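Local coordinates for trwC protein (Escherichia coli, PDB 1OMH) that recognises the origin-of-transfer DNA of its plasmid and processes it, as a conjugative relaxase, to start strand transfer in bacterial conjugation, at a contact of chain A with DNA. Sequence-based numbering; all coordinates share one arbitrary frame.

Site 1: a contact of chain A with DNA. Residues 1-2, 89, 193, 218. With nucleotides of chain B.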
# COMPACT_ATOMS: atom_id res chain seq x y z
N MSE A 1 5.09 2.79 6.34
CA MSE A 1 4.15 1.77 6.87
C MSE A 1 3.75 0.85 5.72
O MSE A 1 3.67 1.28 4.57
CB MSE A 1 2.90 2.47 7.42
CG MSE A 1 1.79 1.56 7.90
SE MSE A 1 2.23 0.59 9.51
CE MSE A 1 3.35 1.91 10.34
N LEU A 2 3.51 -0.42 6.04
CA LEU A 2 3.09 -1.40 5.05
C LEU A 2 2.01 -2.26 5.69
O LEU A 2 2.17 -2.76 6.80
CB LEU A 2 4.26 -2.30 4.62
CG LEU A 2 4.21 -3.03 3.27
CD1 LEU A 2 4.81 -4.41 3.42
CD2 LEU A 2 2.79 -3.15 2.75
N SER A 89 2.67 3.38 2.90
CA SER A 89 2.41 4.76 3.27
C SER A 89 3.67 5.40 3.86
O SER A 89 4.32 4.83 4.72
CB SER A 89 1.28 4.82 4.30
OG SER A 89 0.11 4.22 3.76
N GLY A 193 7.84 -4.15 5.17
CA GLY A 193 7.62 -2.77 5.57
C GLY A 193 8.96 -2.16 5.97
O GLY A 193 9.21 -0.97 5.76
N ASN A 218 10.61 3.49 12.72
CA ASN A 218 10.05 4.59 11.94
C ASN A 218 10.87 5.88 12.01
O ASN A 218 11.67 6.07 12.92
CB ASN A 218 8.62 4.88 12.40
CG ASN A 218 7.67 3.75 12.09
OD1 ASN A 218 6.88 3.32 12.93
ND2 ASN A 218 7.73 3.26 10.86
P DT B 21 -0.29 -2.91 14.05
OP1 DT B 21 -1.20 -2.20 14.99
OP2 DT B 21 -0.63 -2.97 12.62
O5' DT B 21 1.19 -2.33 14.23
C5' DT B 21 1.74 -2.13 15.54
C4' DT B 21 2.93 -1.19 15.47
O4' DT B 21 3.87 -1.68 14.48
C3' DT B 21 2.58 0.25 15.04
O3' DT B 21 2.69 1.08 16.21
C2' DT B 21 3.83 0.69 14.29
C1' DT B 21 4.53 -0.59 13.86
N1 DT B 21 4.70 -0.85 12.41
C2 DT B 21 5.37 0.11 11.66
O2 DT B 21 5.80 1.15 12.13
N3 DT B 21 5.53 -0.20 10.33
C4 DT B 21 5.09 -1.34 9.68
O4 DT B 21 5.32 -1.47 8.47
C5 DT B 21 4.39 -2.29 10.51
C7 DT B 21 3.88 -3.56 9.89
C6 DT B 21 4.22 -2.01 11.81
P DG B 22 1.91 2.49 16.30
OP1 DG B 22 2.57 3.28 17.37
OP2 DG B 22 0.46 2.19 16.42
O5' DG B 22 2.15 3.21 14.91
C5' DG B 22 3.35 3.95 14.63
C4' DG B 22 3.18 4.70 13.33
O4' DG B 22 2.63 3.77 12.38
C3' DG B 22 2.22 5.89 13.35
O3' DG B 22 3.07 7.03 13.14
C2' DG B 22 1.56 5.83 11.98
C1' DG B 22 1.72 4.41 11.52
N9 DG B 22 0.54 3.55 11.39
C8 DG B 22 0.03 2.64 12.29
N7 DG B 22 -0.93 1.92 11.79
C5 DG B 22 -1.10 2.42 10.50
C6 DG B 22 -1.99 2.03 9.47
O6 DG B 22 -2.85 1.14 9.48
N1 DG B 22 -1.82 2.81 8.33
C2 DG B 22 -0.90 3.81 8.19
N2 DG B 22 -0.87 4.45 7.02
N3 DG B 22 -0.06 4.18 9.14
C4 DG B 22 -0.22 3.44 10.26
P DT B 23 2.50 8.53 13.31
OP1 DT B 23 3.64 9.40 12.91
OP2 DT B 23 1.94 8.63 14.68
O5' DT B 23 1.33 8.66 12.23
C5' DT B 23 0.75 9.95 11.88
C4' DT B 23 0.47 9.99 10.39
O4' DT B 23 1.65 9.55 9.72
C3' DT B 23 -0.71 9.16 9.84
O3' DT B 23 -1.49 10.13 9.13
C2' DT B 23 -0.17 8.61 8.53
C1' DT B 23 1.34 8.78 8.59
N1 DT B 23 2.26 7.63 8.53
C2 DT B 23 2.15 6.73 7.51
O2 DT B 23 1.22 6.73 6.72
N3 DT B 23 3.18 5.82 7.44
C4 DT B 23 4.26 5.72 8.29
O4 DT B 23 5.13 4.87 8.08
C5 DT B 23 4.27 6.66 9.39
C7 DT B 23 5.38 6.62 10.39
C6 DT B 23 3.27 7.55 9.46
O HOH W 1 7.73 4.21 6.86
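The N-terminal end of the TrwC relaxase domain, at the start of strand 2-8, lies against the unpaired bases DT21, DG22 and DT23 of the bound DNA. Met1, modelled as selenomethionine, is wedged between the first two. Its CG lies anti to the backbone N (chi1 175°) and the chain then bends at chi2 and chi3, so its sides meet different bases. SE lies against the face of DT21, 3.5 Å from its C4, with the terminal methyl CE also over that ring, while CG lies over the six-membered ring of DG22. The alpha-amino N of Met1 reaches DT23 O4 directly at 2.7 Å, and water 1 connects the same two atoms; a positive charge on this terminus would probably strengthen the bond. The backbone N of Leu2 donates to O4 of DT21 at 3.2 Å. DT23 also directs N3 to the carbonyl O of Ser89, a weak bond at 3.1 Å. Asn218 approaches DT21 O2 tip first: ND2 makes a weak bond at 3.1 Å, whereas OD1 is modelled 2.5 Å from O2, a clash of two acceptors that leaves the amide orientation doubtful. An alanine here would remove the amide and would probably loosen the hold on the O2 edge of DT21. Within the DNA, DG22 N2 donates to DT23 O2 at 3.1 Å, which is likely to steady the two bases.

Site 2: a contact of chain A with DNA. Residues 6, 81, 181-183, 186-187. With nucleotides of chain B.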
# COMPACT_ATOMS: atom_id res chain seq x y z
N VAL A 6 -6.18 -9.05 2.12
CA VAL A 6 -6.49 -10.09 1.15
C VAL A 6 -7.80 -9.66 0.49
O VAL A 6 -8.79 -9.45 1.18
CB VAL A 6 -6.69 -11.44 1.83
CG1 VAL A 6 -7.12 -12.49 0.80
CG2 VAL A 6 -5.39 -11.87 2.52
N ARG A 81 -10.65 -15.34 -4.03
CA ARG A 81 -9.69 -14.27 -3.82
C ARG A 81 -9.28 -13.70 -5.15
O ARG A 81 -8.98 -14.43 -6.09
CB ARG A 81 -8.49 -14.82 -3.04
CG ARG A 81 -8.85 -15.19 -1.61
CD ARG A 81 -7.72 -15.90 -0.88
NE ARG A 81 -8.07 -16.10 0.52
CZ ARG A 81 -7.24 -16.59 1.44
NH1 ARG A 81 -6.01 -16.96 1.09
NH2 ARG A 81 -7.64 -16.71 2.70
N LYS A 181 0.03 -18.66 -3.74
CA LYS A 181 -0.00 -19.12 -2.36
C LYS A 181 0.68 -17.91 -1.72
O LYS A 181 1.90 -17.78 -1.80
CB LYS A 181 0.84 -20.38 -2.15
CG LYS A 181 0.86 -20.83 -0.68
CD LYS A 181 1.49 -22.19 -0.49
CE LYS A 181 1.41 -22.61 0.97
NZ LYS A 181 0.01 -22.52 1.49
N ASN A 182 -0.11 -17.02 -1.13
CA ASN A 182 0.40 -15.77 -0.56
C ASN A 182 1.13 -15.84 0.78
O ASN A 182 1.65 -14.84 1.26
CB ASN A 182 -0.75 -14.75 -0.43
CG ASN A 182 -1.78 -15.16 0.62
OD1 ASN A 182 -1.46 -15.81 1.62
ND2 ASN A 182 -3.04 -14.76 0.40
N ASP A 183 1.15 -17.03 1.37
CA ASP A 183 1.78 -17.24 2.67
C ASP A 183 3.06 -16.46 2.91
O ASP A 183 3.13 -15.64 3.82
CB ASP A 183 2.06 -18.73 2.87
CG ASP A 183 0.80 -19.54 2.99
OD1 ASP A 183 -0.23 -19.13 2.40
OD2 ASP A 183 0.83 -20.59 3.66
N VAL A 186 2.40 -12.51 2.75
CA VAL A 186 1.60 -12.04 3.89
C VAL A 186 2.39 -12.07 5.20
O VAL A 186 2.46 -11.07 5.91
CB VAL A 186 0.31 -12.88 4.05
CG1 VAL A 186 -0.43 -12.46 5.32
CG2 VAL A 186 -0.58 -12.70 2.85
N LYS A 187 2.97 -13.22 5.52
CA LYS A 187 3.74 -13.38 6.75
C LYS A 187 5.01 -12.53 6.79
O LYS A 187 5.59 -12.33 7.86
CB LYS A 187 4.09 -14.86 6.96
CG LYS A 187 2.86 -15.71 7.25
CD LYS A 187 3.21 -17.19 7.43
CE LYS A 187 1.99 -17.98 7.90
NZ LYS A 187 2.26 -19.45 7.99
O5' DG B 1 -5.77 -22.07 7.29
C5' DG B 1 -4.50 -22.45 6.76
C4' DG B 1 -4.34 -23.93 6.51
O4' DG B 1 -3.35 -24.08 5.47
C3' DG B 1 -3.82 -24.74 7.70
O3' DG B 1 -4.88 -25.61 8.13
C2' DG B 1 -2.97 -25.80 7.05
C1' DG B 1 -2.64 -25.27 5.69
N9 DG B 1 -1.24 -25.11 5.34
C8 DG B 1 -0.57 -23.98 4.91
N7 DG B 1 0.67 -24.23 4.57
C5 DG B 1 0.83 -25.59 4.81
C6 DG B 1 1.94 -26.44 4.62
O6 DG B 1 3.06 -26.16 4.19
N1 DG B 1 1.66 -27.75 5.01
C2 DG B 1 0.45 -28.18 5.50
N2 DG B 1 0.36 -29.48 5.81
N3 DG B 1 -0.59 -27.40 5.67
C4 DG B 1 -0.34 -26.13 5.30
P DG B 17 -10.32 -18.59 8.17
OP1 DG B 17 -11.13 -19.05 9.32
OP2 DG B 17 -10.63 -17.30 7.52
O5' DG B 17 -8.79 -18.55 8.63
C5' DG B 17 -8.29 -19.43 9.64
C4' DG B 17 -6.78 -19.38 9.67
O4' DG B 17 -6.31 -19.68 8.34
C3' DG B 17 -6.22 -17.99 9.99
O3' DG B 17 -5.62 -18.10 11.29
C2' DG B 17 -4.97 -17.91 9.14
C1' DG B 17 -5.14 -18.94 8.08
N9 DG B 17 -5.13 -18.53 6.68
C8 DG B 17 -6.09 -17.89 5.93
N7 DG B 17 -5.76 -17.78 4.67
C5 DG B 17 -4.49 -18.35 4.61
C6 DG B 17 -3.61 -18.53 3.52
O6 DG B 17 -3.77 -18.22 2.33
N1 DG B 17 -2.43 -19.16 3.92
C2 DG B 17 -2.14 -19.55 5.20
N2 DG B 17 -0.95 -20.14 5.41
N3 DG B 17 -2.95 -19.39 6.22
C4 DG B 17 -4.10 -18.79 5.85
P DT B 18 -4.84 -16.85 11.95
OP1 DT B 18 -4.24 -17.40 13.19
OP2 DT B 18 -5.79 -15.71 12.04
O5' DT B 18 -3.68 -16.46 10.91
C5' DT B 18 -2.41 -17.14 10.93
C4' DT B 18 -1.52 -16.68 9.80
O4' DT B 18 -2.20 -16.81 8.52
C3' DT B 18 -1.11 -15.20 9.90
O3' DT B 18 0.32 -15.23 10.11
C2' DT B 18 -1.01 -14.74 8.45
C1' DT B 18 -1.68 -15.83 7.66
N1 DT B 18 -2.54 -15.59 6.49
C2 DT B 18 -1.95 -15.86 5.27
O2 DT B 18 -0.82 -16.32 5.16
N3 DT B 18 -2.73 -15.60 4.18
C4 DT B 18 -4.02 -15.10 4.18
O4 DT B 18 -4.59 -14.91 3.10
C5 DT B 18 -4.59 -14.85 5.48
C7 DT B 18 -5.99 -14.32 5.57
C6 DT B 18 -3.84 -15.10 6.57
P DA B 19 1.02 -14.37 11.27
OP1 DA B 19 2.47 -14.68 11.18
OP2 DA B 19 0.29 -14.66 12.52
O5' DA B 19 0.81 -12.84 10.89
C5' DA B 19 1.63 -12.15 9.91
C4' DA B 19 0.87 -10.93 9.42
O4' DA B 19 -0.42 -11.40 9.06
C3' DA B 19 0.67 -9.74 10.37
O3' DA B 19 1.23 -8.67 9.59
C2' DA B 19 -0.77 -9.32 10.10
C1' DA B 19 -1.42 -10.50 9.41
N9 DA B 19 -2.47 -11.29 10.03
C8 DA B 19 -2.56 -11.94 11.23
N7 DA B 19 -3.64 -12.68 11.35
C5 DA B 19 -4.30 -12.47 10.15
C6 DA B 19 -5.51 -12.98 9.63
N6 DA B 19 -6.30 -13.83 10.28
N1 DA B 19 -5.88 -12.57 8.40
C2 DA B 19 -5.09 -11.72 7.73
N3 DA B 19 -3.93 -11.18 8.11
C4 DA B 19 -3.60 -11.61 9.34
O HOH W 2 -2.55 -18.26 -0.17
O HOH W 3 2.82 -22.27 4.02
O HOH W 4 4.79 -13.15 10.70
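Asn182 holds CG in the crowded position between its backbone N and carbonyl carbon (chi1 68°), Asp183 sets its carboxylate beside the backbone N (chi1 -67°), and Arg81 runs extended from CG to NE, bringing three polar tips onto two neighbouring unpaired bases. This patch of the relaxase domain reads the edges of both and is probably a source of oriT specificity; DG17 is gripped on two edges. Arg81 comes end-on to the Hoogsteen edge, NH1 to O6 and NH2 to N7, both at 2.9 Å in the guanidinium plane. At the Watson-Crick edge the N1 and N2 donors meet Asp183 OD1 and OD2, each from above the carboxylate plane, N1 lying 2.7 Å from OD1. For DT18, the Asn182 amide is tilted against the Watson-Crick edge: OD1 accepts from N3 at 2.9 Å, the donor above the carbonyl plane, and ND2 gives its hydrogen to O4 at 3.1 Å. Val186, from helix 183-187, lays CG1 against C2 of this thymine, while Val6 CG2 reaches its O4 side. Lys181 NZ, in a salt bridge with Asp183 OD2, is likely to stabilise a charged carboxylate. Water 3 joins that same oxygen to N7 of DG1, lying 2.6 Å from Asp183 OD2.

Site 3: a contact of chain A with DNA. Residues 89-92, 153, 159, 233, 235-236. With nucleotides of chain B.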
# COMPACT_ATOMS: atom_id res chain seq x y z
N SER A 89 2.67 3.38 2.90
CA SER A 89 2.41 4.76 3.27
C SER A 89 3.67 5.40 3.86
O SER A 89 4.32 4.83 4.72
CB SER A 89 1.28 4.82 4.30
OG SER A 89 0.11 4.22 3.76
N ALA A 90 3.99 6.59 3.38
CA ALA A 90 5.16 7.31 3.85
C ALA A 90 4.89 8.03 5.16
O ALA A 90 3.73 8.26 5.53
CB ALA A 90 5.59 8.32 2.80
N PRO A 91 5.96 8.36 5.91
CA PRO A 91 5.81 9.07 7.18
C PRO A 91 5.13 10.39 6.82
O PRO A 91 5.27 10.86 5.70
CB PRO A 91 7.26 9.27 7.62
CG PRO A 91 7.94 8.03 7.09
CD PRO A 91 7.35 7.91 5.71
N LYS A 92 4.40 10.98 7.76
CA LYS A 92 3.69 12.23 7.48
C LYS A 92 4.60 13.37 7.02
O LYS A 92 4.27 14.09 6.08
CB LYS A 92 2.88 12.68 8.71
CG LYS A 92 2.02 13.92 8.48
CD LYS A 92 0.93 13.69 7.43
CE LYS A 92 -0.06 12.60 7.88
NZ LYS A 92 -1.21 12.46 6.94
N SER A 153 -5.46 11.62 2.30
CA SER A 153 -6.06 10.73 3.28
C SER A 153 -7.57 10.92 3.20
O SER A 153 -8.05 11.80 2.48
CB SER A 153 -5.57 11.09 4.69
OG SER A 153 -6.27 12.22 5.20
N GLN A 159 -1.06 12.73 2.15
CA GLN A 159 -0.84 11.35 2.56
C GLN A 159 -0.37 10.53 1.37
O GLN A 159 -1.18 9.94 0.64
CB GLN A 159 -2.15 10.79 3.13
CG GLN A 159 -2.09 9.36 3.68
CD GLN A 159 -1.11 9.19 4.83
OE1 GLN A 159 -0.72 10.16 5.49
NE2 GLN A 159 -0.73 7.95 5.08
N SER A 233 -2.56 15.19 10.67
CA SER A 233 -2.93 13.79 10.87
C SER A 233 -4.31 13.69 11.51
O SER A 233 -4.46 13.17 12.61
CB SER A 233 -1.90 13.09 11.77
OG SER A 233 -0.61 13.08 11.18
N ARG A 235 -6.91 11.80 10.69
CA ARG A 235 -7.37 10.43 10.92
C ARG A 235 -6.81 9.88 12.22
O ARG A 235 -7.52 9.21 12.98
CB ARG A 235 -7.01 9.54 9.73
CG ARG A 235 -7.84 9.82 8.48
CD ARG A 235 -9.29 9.36 8.66
NE ARG A 235 -9.34 7.91 8.80
CZ ARG A 235 -9.94 7.27 9.80
NH1 ARG A 235 -10.55 7.96 10.76
NH2 ARG A 235 -9.92 5.94 9.85
N THR A 236 -5.54 10.17 12.52
CA THR A 236 -4.94 9.69 13.75
C THR A 236 -5.68 10.29 14.94
O THR A 236 -5.90 9.61 15.95
CB THR A 236 -3.45 10.11 13.86
OG1 THR A 236 -2.71 9.50 12.80
CG2 THR A 236 -2.87 9.69 15.20
P DT B 23 2.50 8.53 13.31
OP1 DT B 23 3.64 9.40 12.91
OP2 DT B 23 1.94 8.63 14.68
O5' DT B 23 1.33 8.66 12.23
C5' DT B 23 0.75 9.95 11.88
C4' DT B 23 0.47 9.99 10.39
O4' DT B 23 1.65 9.55 9.72
C3' DT B 23 -0.71 9.16 9.84
O3' DT B 23 -1.49 10.13 9.13
C2' DT B 23 -0.17 8.61 8.53
C1' DT B 23 1.34 8.78 8.59
N1 DT B 23 2.26 7.63 8.53
C2 DT B 23 2.15 6.73 7.51
O2 DT B 23 1.22 6.73 6.72
N3 DT B 23 3.18 5.82 7.44
C4 DT B 23 4.26 5.72 8.29
O4 DT B 23 5.13 4.87 8.08
C5 DT B 23 4.27 6.66 9.39
C7 DT B 23 5.38 6.62 10.39
C6 DT B 23 3.27 7.55 9.46
P DC B 24 -3.10 10.12 9.12
OP1 DC B 24 -3.41 10.93 7.91
OP2 DC B 24 -3.58 10.57 10.45
O5' DC B 24 -3.56 8.61 8.89
C5' DC B 24 -3.59 7.99 7.59
C4' DC B 24 -3.94 6.53 7.76
O4' DC B 24 -3.10 6.00 8.81
C3' DC B 24 -5.39 6.27 8.19
O3' DC B 24 -5.95 5.57 7.06
C2' DC B 24 -5.27 5.10 9.16
C1' DC B 24 -3.82 5.06 9.58
N1 DC B 24 -3.46 5.19 10.99
C2 DC B 24 -3.66 4.08 11.83
O2 DC B 24 -4.22 3.09 11.36
N3 DC B 24 -3.22 4.13 13.10
C4 DC B 24 -2.62 5.23 13.56
N4 DC B 24 -2.18 5.22 14.82
C5 DC B 24 -2.45 6.39 12.75
C6 DC B 24 -2.89 6.33 11.49
O HOH W 5 -5.47 12.31 7.92
O HOH W 6 4.76 10.37 10.50
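The phosphate between DT23 and DC24 is held by its two non-bridging oxygens, each with its own partners in this single-stranded DNA-binding patch of the relaxase domain. OP2 of DC24 takes two bonds from Thr236, one from the backbone N at 2.9 Å and one from the hydroxyl OG1 at 2.7 Å. OG1 stands beside the backbone N, anti to the carbonyl carbon (chi1 -63°), which aims both donors at the same oxygen. Because Thr236 lies in the first turn of helix 234-246, the helix start would be expected to favour the negative charge. On the other oxygen, Lys92 NZ forms a salt bridge with OP1 at 2.9 Å, its chain bent at chi2 and chi3 around the sugar of DT23. The base of DT23 is held at O2 by Gln159, whose NE2 donates from 2.8 Å at the sugar edge, close to the amide plane. Pro91 lays CA over one face of the same thymine, 3.7 Å from the ring centre. Farther out, Gln159 OE1 accepts from Lys92 NZ in the carbonyl plane at 2.8 Å, so one amide both holds the base and probably positions the lysine; this link fixes which way round the amide sits. Water 6 joins the backbone N of Lys92 to OP1 of DT23. Water 5 draws Ser153 OG and the backbone N of Arg235 toward OP1 of DC24, with Ser153 OG 2.8 Å from the water.

The three sites follow one DNA chain across the relaxase domain. Between the centres of their C-alpha atoms, site 1 lies about 10 Å from site 3 and about 18 Å from site 2, with sites 2 and 3 about 25 Å apart. Two beta-strands tie them together: 2-8 gives residues to sites 1 and 2, and 81-89 runs from site 2 to Ser89, shared by sites 1 and 3. DT23 is common to sites 1 and 3. The shared elements place base-edge contacts at site 2 and phosphate contacts at site 3 on one framework, which is likely to set the register of the DNA.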